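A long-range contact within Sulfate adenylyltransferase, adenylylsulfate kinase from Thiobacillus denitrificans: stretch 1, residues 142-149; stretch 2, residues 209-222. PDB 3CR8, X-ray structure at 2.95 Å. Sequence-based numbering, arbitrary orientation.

Stretch 1 142-149: PDFVSLRA
Stretch 2, residues 209-222: AYFGLVRSFLAIRD

Stretch 1 is a short loop that packs against one side of a helix in stretch 2. The helix covers roughly residues 210-220. In stretch 1, Val145 to Arg148 form a type I beta turn, closed by a weak bond from Arg148 N to Val145 O at 3.4 Å. The backbones stay well apart: CA of Asp143 lies 8.9 Å from CA of Phe211, and CA of Phe144 lies 8.8 Å from CA of Val214. Side chains fill the gap, and 363 Å² is buried in all.

Phe144 covers the most surface. Its backbone has phi/psi of 57/34, and its CA-to-CB bond points toward the helix. Chi1 is m (-57°) and chi2 is -42°. Val214, with chi1 t, places CG1 over one face of the ring, 3.7 Å from the centroid of Phe144 and 17° off the normal. This is a CH-pi contact. The ring of Phe211 meets that of Phe144 obliquely, with centroids 5.7 Å apart and planes at 48°. Tyr210 CE1 lies at the ring edge, 4.4 Å from Phe144 CE2.

Leu147 extends the apolar patch along the helix. Its rotamer is m, t. Leu147 CD1 is 3.9 Å from Leu218 CD2 and 4.2 Å from Val214 CG1. Leu218 is also m, t. Val214 and Leu218 lie one helical turn apart, so both can reach the same leucine.

Tyr210 supplies the polar contact. Its chi1 is p (73°) and chi2 is 84°. Tyr210 OH donates a hydrogen bond of 2.6 Å to Asp143 OD2, where Asp143 has chi1 p. The same carboxylate oxygen takes a salt bridge from Arg148 NH2 at 3.1 Å. Arg148 NE also donates to Asp143 O at 2.8 Å. The arginine thus ties the loop together and balances the charge of a buried aspartate.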

ATOM      1  N   PRO A 142       1.367  28.134 -29.893  1.00 45.70           N
ATOM      2  CA  PRO A 142       2.319  28.135 -28.782  1.00 43.94           C
ATOM      3  C   PRO A 142       2.343  26.779 -28.091  1.00 50.66           C
ATOM      4  O   PRO A 142       3.349  26.348 -27.540  1.00 54.79           O
ATOM      5  CB  PRO A 142       1.717  29.170 -27.832  1.00 43.15           C
ATOM      6  CG  PRO A 142       0.798  29.966 -28.668  1.00 44.72           C
ATOM      7  CD  PRO A 142       0.231  29.019 -29.628  1.00 35.58           C
ATOM      8  N   ASP A 143       1.202  26.105 -28.148  1.00 55.28           N
ATOM      9  CA  ASP A 143       0.956  24.886 -27.403  1.00 46.98           C
ATOM     10  C   ASP A 143       1.379  23.611 -28.150  1.00 48.18           C
ATOM     11  O   ASP A 143       1.174  23.481 -29.356  1.00 51.21           O
ATOM     12  CB  ASP A 143      -0.533  24.813 -27.088  1.00 49.03           C
ATOM     13  CG  ASP A 143      -1.390  24.909 -28.327  1.00 54.30           C
ATOM     14  OD1 ASP A 143      -1.324  25.970 -28.994  1.00 53.48           O
ATOM     15  OD2 ASP A 143      -2.118  23.919 -28.625  1.00 49.04           O
ATOM     16  N   PHE A 144       1.968  22.673 -27.421  1.00 38.92           N
ATOM     17  CA  PHE A 144       2.338  21.392 -27.988  1.00 39.81           C
ATOM     18  C   PHE A 144       3.276  21.493 -29.201  1.00 42.53           C
ATOM     19  O   PHE A 144       3.267  20.675 -30.118  1.00 42.08           O
ATOM     20  CB  PHE A 144       1.089  20.552 -28.290  1.00 44.60           C
ATOM     21  CG  PHE A 144       0.224  20.319 -27.081  1.00 51.33           C
ATOM     22  CD1 PHE A 144       0.802  20.021 -25.856  1.00 49.13           C
ATOM     23  CD2 PHE A 144      -1.154  20.415 -27.162  1.00 46.33           C
ATOM     24  CE1 PHE A 144       0.037  19.832 -24.745  1.00 38.83           C
ATOM     25  CE2 PHE A 144      -1.929  20.228 -26.053  1.00 41.71           C
ATOM     26  CZ  PHE A 144      -1.330  19.939 -24.840  1.00 44.84           C
ATOM     27  N   VAL A 145       4.138  22.488 -29.173  1.00 46.96           N
ATOM     28  CA  VAL A 145       5.158  22.630 -30.205  1.00 47.68           C
ATOM     29  C   VAL A 145       5.838  21.308 -30.574  1.00 37.64           C
ATOM     30  O   VAL A 145       5.902  20.963 -31.746  1.00 46.19           O
ATOM     31  CB  VAL A 145       6.178  23.743 -29.834  1.00 37.52           C
ATOM     32  CG1 VAL A 145       7.565  23.383 -30.280  1.00 29.98           C
ATOM     33  CG2 VAL A 145       5.756  25.039 -30.457  1.00 31.24           C
ATOM     34  N   SER A 146       6.349  20.581 -29.589  1.00 44.78           N
ATOM     35  CA  SER A 146       6.963  19.275 -29.858  1.00 55.07           C
ATOM     36  C   SER A 146       6.078  18.356 -30.722  1.00 58.50           C
ATOM     37  O   SER A 146       6.475  17.943 -31.826  1.00 61.03           O
ATOM     38  CB  SER A 146       7.263  18.563 -28.546  1.00 43.57           C
ATOM     39  OG  SER A 146       6.291  18.908 -27.575  1.00 53.77           O
ATOM     40  N   LEU A 147       4.882  18.060 -30.204  1.00 49.83           N
ATOM     41  CA  LEU A 147       3.926  17.129 -30.806  1.00 36.74           C
ATOM     42  C   LEU A 147       3.348  17.498 -32.176  1.00 47.76           C
ATOM     43  O   LEU A 147       2.743  16.640 -32.818  1.00 40.15           O
ATOM     44  CB  LEU A 147       2.773  16.912 -29.851  1.00 40.57           C
ATOM     45  CG  LEU A 147       3.251  16.159 -28.617  1.00 45.64           C
ATOM     46  CD1 LEU A 147       2.215  16.130 -27.491  1.00 38.65           C
ATOM     47  CD2 LEU A 147       3.631  14.769 -29.027  1.00 36.38           C
ATOM     48  N   ARG A 148       3.521  18.752 -32.614  1.00 41.55           N
ATOM     49  CA  ARG A 148       2.985  19.205 -33.893  1.00 36.54           C
ATOM     50  C   ARG A 148       3.987  19.046 -34.999  1.00 43.64           C
ATOM     51  O   ARG A 148       4.972  19.761 -35.042  1.00 77.36           O
ATOM     52  CB  ARG A 148       2.573  20.671 -33.814  1.00 35.10           C
ATOM     53  CG  ARG A 148       1.504  20.965 -32.789  1.00 39.09           C
ATOM     54  CD  ARG A 148       1.276  22.434 -32.575  1.00 34.91           C
ATOM     55  NE  ARG A 148       0.070  22.674 -31.786  1.00 35.69           N
ATOM     56  CZ  ARG A 148      -1.158  22.673 -32.286  1.00 34.22           C
ATOM     57  NH1 ARG A 148      -1.344  22.433 -33.573  1.00 43.31           N
ATOM     58  NH2 ARG A 148      -2.193  22.887 -31.506  1.00 36.69           N
ATOM     59  N   ALA A 149       3.753  18.119 -35.911  1.00 38.93           N
ATOM     60  CA  ALA A 149       4.597  18.005 -37.107  1.00 38.60           C
ATOM     61  C   ALA A 149       3.855  18.294 -38.403  1.00 34.88           C
ATOM     62  O   ALA A 149       2.672  18.043 -38.546  1.00 41.74           O
ATOM     63  CB  ALA A 149       5.255  16.662 -37.182  1.00 32.22           C
ATOM     64  N   ALA A 209     -11.146  22.316 -26.318  1.00 48.04           N
ATOM     65  CA  ALA A 209     -11.410  20.977 -25.838  1.00 47.22           C
ATOM     66  C   ALA A 209     -10.281  20.043 -26.240  1.00 54.22           C
ATOM     67  O   ALA A 209     -10.056  18.999 -25.626  1.00 54.56           O
ATOM     68  CB  ALA A 209     -12.756  20.475 -26.334  1.00 37.27           C
ATOM     69  N   TYR A 210      -9.554  20.428 -27.270  1.00 46.87           N
ATOM     70  CA  TYR A 210      -8.472  19.582 -27.732  1.00 47.51           C
ATOM     71  C   TYR A 210      -7.398  19.391 -26.669  1.00 47.78           C
ATOM     72  O   TYR A 210      -6.698  18.389 -26.687  1.00 46.81           O
ATOM     73  CB  TYR A 210      -7.864  20.106 -29.047  1.00 47.59           C
ATOM     74  CG  TYR A 210      -7.004  21.340 -28.940  1.00 43.97           C
ATOM     75  CD1 TYR A 210      -5.673  21.232 -28.599  1.00 50.11           C
ATOM     76  CD2 TYR A 210      -7.524  22.616 -29.214  1.00 41.39           C
ATOM     77  CE1 TYR A 210      -4.873  22.361 -28.516  1.00 56.01           C
ATOM     78  CE2 TYR A 210      -6.752  23.727 -29.141  1.00 30.41           C
ATOM     79  CZ  TYR A 210      -5.413  23.602 -28.790  1.00 52.59           C
ATOM     80  OH  TYR A 210      -4.578  24.699 -28.711  1.00 51.77           O
ATOM     81  N   PHE A 211      -7.255  20.349 -25.759  1.00 45.10           N
ATOM     82  CA  PHE A 211      -6.210  20.249 -24.756  1.00 39.92           C
ATOM     83  C   PHE A 211      -6.394  18.987 -23.937  1.00 43.58           C
ATOM     84  O   PHE A 211      -5.456  18.192 -23.760  1.00 40.32           O
ATOM     85  CB  PHE A 211      -6.195  21.470 -23.862  1.00 39.33           C
ATOM     86  CG  PHE A 211      -5.519  22.661 -24.477  1.00 48.27           C
ATOM     87  CD1 PHE A 211      -4.172  22.887 -24.290  1.00 48.68           C
ATOM     88  CD2 PHE A 211      -6.236  23.564 -25.227  1.00 46.60           C
ATOM     89  CE1 PHE A 211      -3.562  23.993 -24.837  1.00 39.06           C
ATOM     90  CE2 PHE A 211      -5.620  24.662 -25.763  1.00 46.62           C
ATOM     91  CZ  PHE A 211      -4.282  24.868 -25.566  1.00 40.98           C
ATOM     92  N   GLY A 212      -7.613  18.783 -23.462  1.00 37.10           N
ATOM     93  CA  GLY A 212      -7.934  17.544 -22.777  1.00 38.17           C
ATOM     94  C   GLY A 212      -7.638  16.300 -23.610  1.00 43.23           C
ATOM     95  O   GLY A 212      -7.096  15.321 -23.106  1.00 59.24           O
ATOM     96  N   LEU A 213      -7.992  16.327 -24.890  1.00 37.71           N
ATOM     97  CA  LEU A 213      -7.735  15.201 -25.764  1.00 32.23           C
ATOM     98  C   LEU A 213      -6.260  14.906 -25.811  1.00 39.33           C
ATOM     99  O   LEU A 213      -5.837  13.785 -25.655  1.00 41.52           O
ATOM    100  CB  LEU A 213      -8.196  15.544 -27.156  1.00 37.78           C
ATOM    101  CG  LEU A 213      -8.752  14.432 -28.011  1.00 37.05           C
ATOM    102  CD1 LEU A 213      -8.196  14.683 -29.375  1.00 29.78           C
ATOM    103  CD2 LEU A 213      -8.368  13.046 -27.479  1.00 36.38           C
ATOM    104  N   VAL A 214      -5.455  15.920 -26.054  1.00 40.22           N
ATOM    105  CA  VAL A 214      -4.039  15.676 -26.116  1.00 38.29           C
ATOM    106  C   VAL A 214      -3.589  15.130 -24.780  1.00 37.91           C
ATOM    107  O   VAL A 214      -2.808  14.183 -24.730  1.00 34.45           O
ATOM    108  CB  VAL A 214      -3.246  16.930 -26.460  1.00 45.21           C
ATOM    109  CG1 VAL A 214      -1.732  16.677 -26.294  1.00 28.23           C
ATOM    110  CG2 VAL A 214      -3.602  17.382 -27.854  1.00 42.24           C
ATOM    111  N   ARG A 215      -4.085  15.706 -23.692  1.00 37.86           N
ATOM    112  CA  ARG A 215      -3.569  15.296 -22.398  1.00 47.43           C
ATOM    113  C   ARG A 215      -3.905  13.841 -22.076  1.00 42.08           C
ATOM    114  O   ARG A 215      -3.119  13.138 -21.439  1.00 47.10           O
ATOM    115  CB  ARG A 215      -4.019  16.239 -21.288  1.00 42.41           C
ATOM    116  CG  ARG A 215      -2.955  16.413 -20.222  1.00 57.85           C
ATOM    117  CD  ARG A 215      -3.060  17.785 -19.646  1.00 44.48           C
ATOM    118  NE  ARG A 215      -4.451  18.206 -19.713  1.00 56.36           N
ATOM    119  CZ  ARG A 215      -4.832  19.457 -19.949  1.00 72.88           C
ATOM    120  NH1 ARG A 215      -3.902  20.404 -20.148  1.00 60.71           N
ATOM    121  NH2 ARG A 215      -6.132  19.762 -19.996  1.00 55.79           N
ATOM    122  N   SER A 216      -5.056  13.381 -22.538  1.00 40.96           N
ATOM    123  CA  SER A 216      -5.438  12.011 -22.323  1.00 33.39           C
ATOM    124  C   SER A 216      -4.592  11.043 -23.148  1.00 37.94           C
ATOM    125  O   SER A 216      -4.457   9.883 -22.781  1.00 47.94           O
ATOM    126  CB  SER A 216      -6.927  11.838 -22.625  1.00 41.06           C
ATOM    127  OG  SER A 216      -7.159  11.680 -24.009  1.00 52.78           O
ATOM    128  N   PHE A 217      -4.039  11.504 -24.270  1.00 38.90           N
ATOM    129  CA  PHE A 217      -3.099  10.687 -25.029  1.00 31.28           C
ATOM    130  C   PHE A 217      -1.745  10.634 -24.355  1.00 38.62           C
ATOM    131  O   PHE A 217      -1.145   9.578 -24.249  1.00 44.24           O
ATOM    132  CB  PHE A 217      -2.994  11.144 -26.479  1.00 33.46           C
ATOM    133  CG  PHE A 217      -3.971  10.467 -27.355  1.00 40.68           C
ATOM    134  CD1 PHE A 217      -5.282  10.925 -27.429  1.00 36.42           C
ATOM    135  CD2 PHE A 217      -3.623   9.303 -28.035  1.00 35.02           C
ATOM    136  CE1 PHE A 217      -6.221  10.263 -28.200  1.00 33.66           C
ATOM    137  CE2 PHE A 217      -4.555   8.644 -28.819  1.00 31.08           C
ATOM    138  CZ  PHE A 217      -5.852   9.114 -28.893  1.00 35.73           C
ATOM    139  N   LEU A 218      -1.276  11.771 -23.867  1.00 40.00           N
ATOM    140  CA  LEU A 218      -0.009  11.823 -23.175  1.00 31.89           C
ATOM    141  C   LEU A 218      -0.056  10.924 -21.989  1.00 36.27           C
ATOM    142  O   LEU A 218       0.952  10.361 -21.604  1.00 42.44           O
ATOM    143  CB  LEU A 218       0.271  13.236 -22.721  1.00 34.55           C
ATOM    144  CG  LEU A 218       0.677  14.168 -23.852  1.00 33.74           C
ATOM    145  CD1 LEU A 218       0.628  15.610 -23.353  1.00 24.70           C
ATOM    146  CD2 LEU A 218       2.030  13.783 -24.427  1.00 19.07           C
ATOM    147  N   ALA A 219      -1.250  10.768 -21.434  1.00 42.08           N
ATOM    148  CA  ALA A 219      -1.448  10.006 -20.208  1.00 42.95           C
ATOM    149  C   ALA A 219      -1.188   8.532 -20.396  1.00 41.20           C
ATOM    150  O   ALA A 219      -0.651   7.876 -19.515  1.00 56.62           O
ATOM    151  CB  ALA A 219      -2.855  10.236 -19.671  1.00 45.45           C
ATOM    152  N   ILE A 220      -1.561   8.020 -21.558  1.00 40.34           N
ATOM    153  CA  ILE A 220      -1.481   6.594 -21.799  1.00 46.41           C
ATOM    154  C   ILE A 220      -0.394   6.225 -22.794  1.00 58.64           C
ATOM    155  O   ILE A 220      -0.208   5.052 -23.122  1.00 59.27           O
ATOM    156  CB  ILE A 220      -2.823   6.077 -22.300  1.00 52.02           C
ATOM    157  CG1 ILE A 220      -2.852   5.881 -23.822  1.00 50.11           C
ATOM    158  CG2 ILE A 220      -3.898   7.049 -21.903  1.00 55.89           C
ATOM    159  CD1 ILE A 220      -4.087   5.056 -24.285  1.00 44.89           C
ATOM    160  N   ARG A 221       0.344   7.215 -23.271  1.00 56.52           N
ATOM    161  CA  ARG A 221       1.347   6.923 -24.273  1.00 62.40           C
ATOM    162  C   ARG A 221       2.379   5.902 -23.793  1.00 61.51           C
ATOM    163  O   ARG A 221       2.857   5.101 -24.604  1.00 57.58           O
ATOM    164  CB  ARG A 221       2.037   8.193 -24.760  1.00 64.65           C
ATOM    165  CG  ARG A 221       3.165   7.931 -25.739  1.00 60.06           C
ATOM    166  CD  ARG A 221       3.844   9.216 -26.153  1.00 63.23           C
ATOM    167  NE  ARG A 221       4.251   9.989 -24.990  1.00 78.03           N
ATOM    168  CZ  ARG A 221       4.804  11.193 -25.063  1.00 87.75           C
ATOM    169  NH1 ARG A 221       5.018  11.738 -26.260  1.00 64.68           N
ATOM    170  NH2 ARG A 221       5.137  11.848 -23.951  1.00 81.57           N
ATOM    171  N   ASP A 222       2.709   5.916 -22.498  1.00 54.62           N
ATOM    172  CA  ASP A 222       3.762   5.027 -21.977  1.00 53.63           C
ATOM    173  C   ASP A 222       3.386   3.548 -21.972  1.00 51.99           C
ATOM    174  O   ASP A 222       4.251   2.681 -21.829  1.00 50.36           O
ATOM    175  CB  ASP A 222       4.216   5.461 -20.588  1.00 54.65           C
ATOM    176  CG  ASP A 222       5.025   6.727 -20.626  1.00 74.55           C
ATOM    177  OD1 ASP A 222       6.000   6.826 -19.850  1.00 89.94           O
ATOM    178  OD2 ASP A 222       4.692   7.617 -21.445  1.00 82.73           O
TER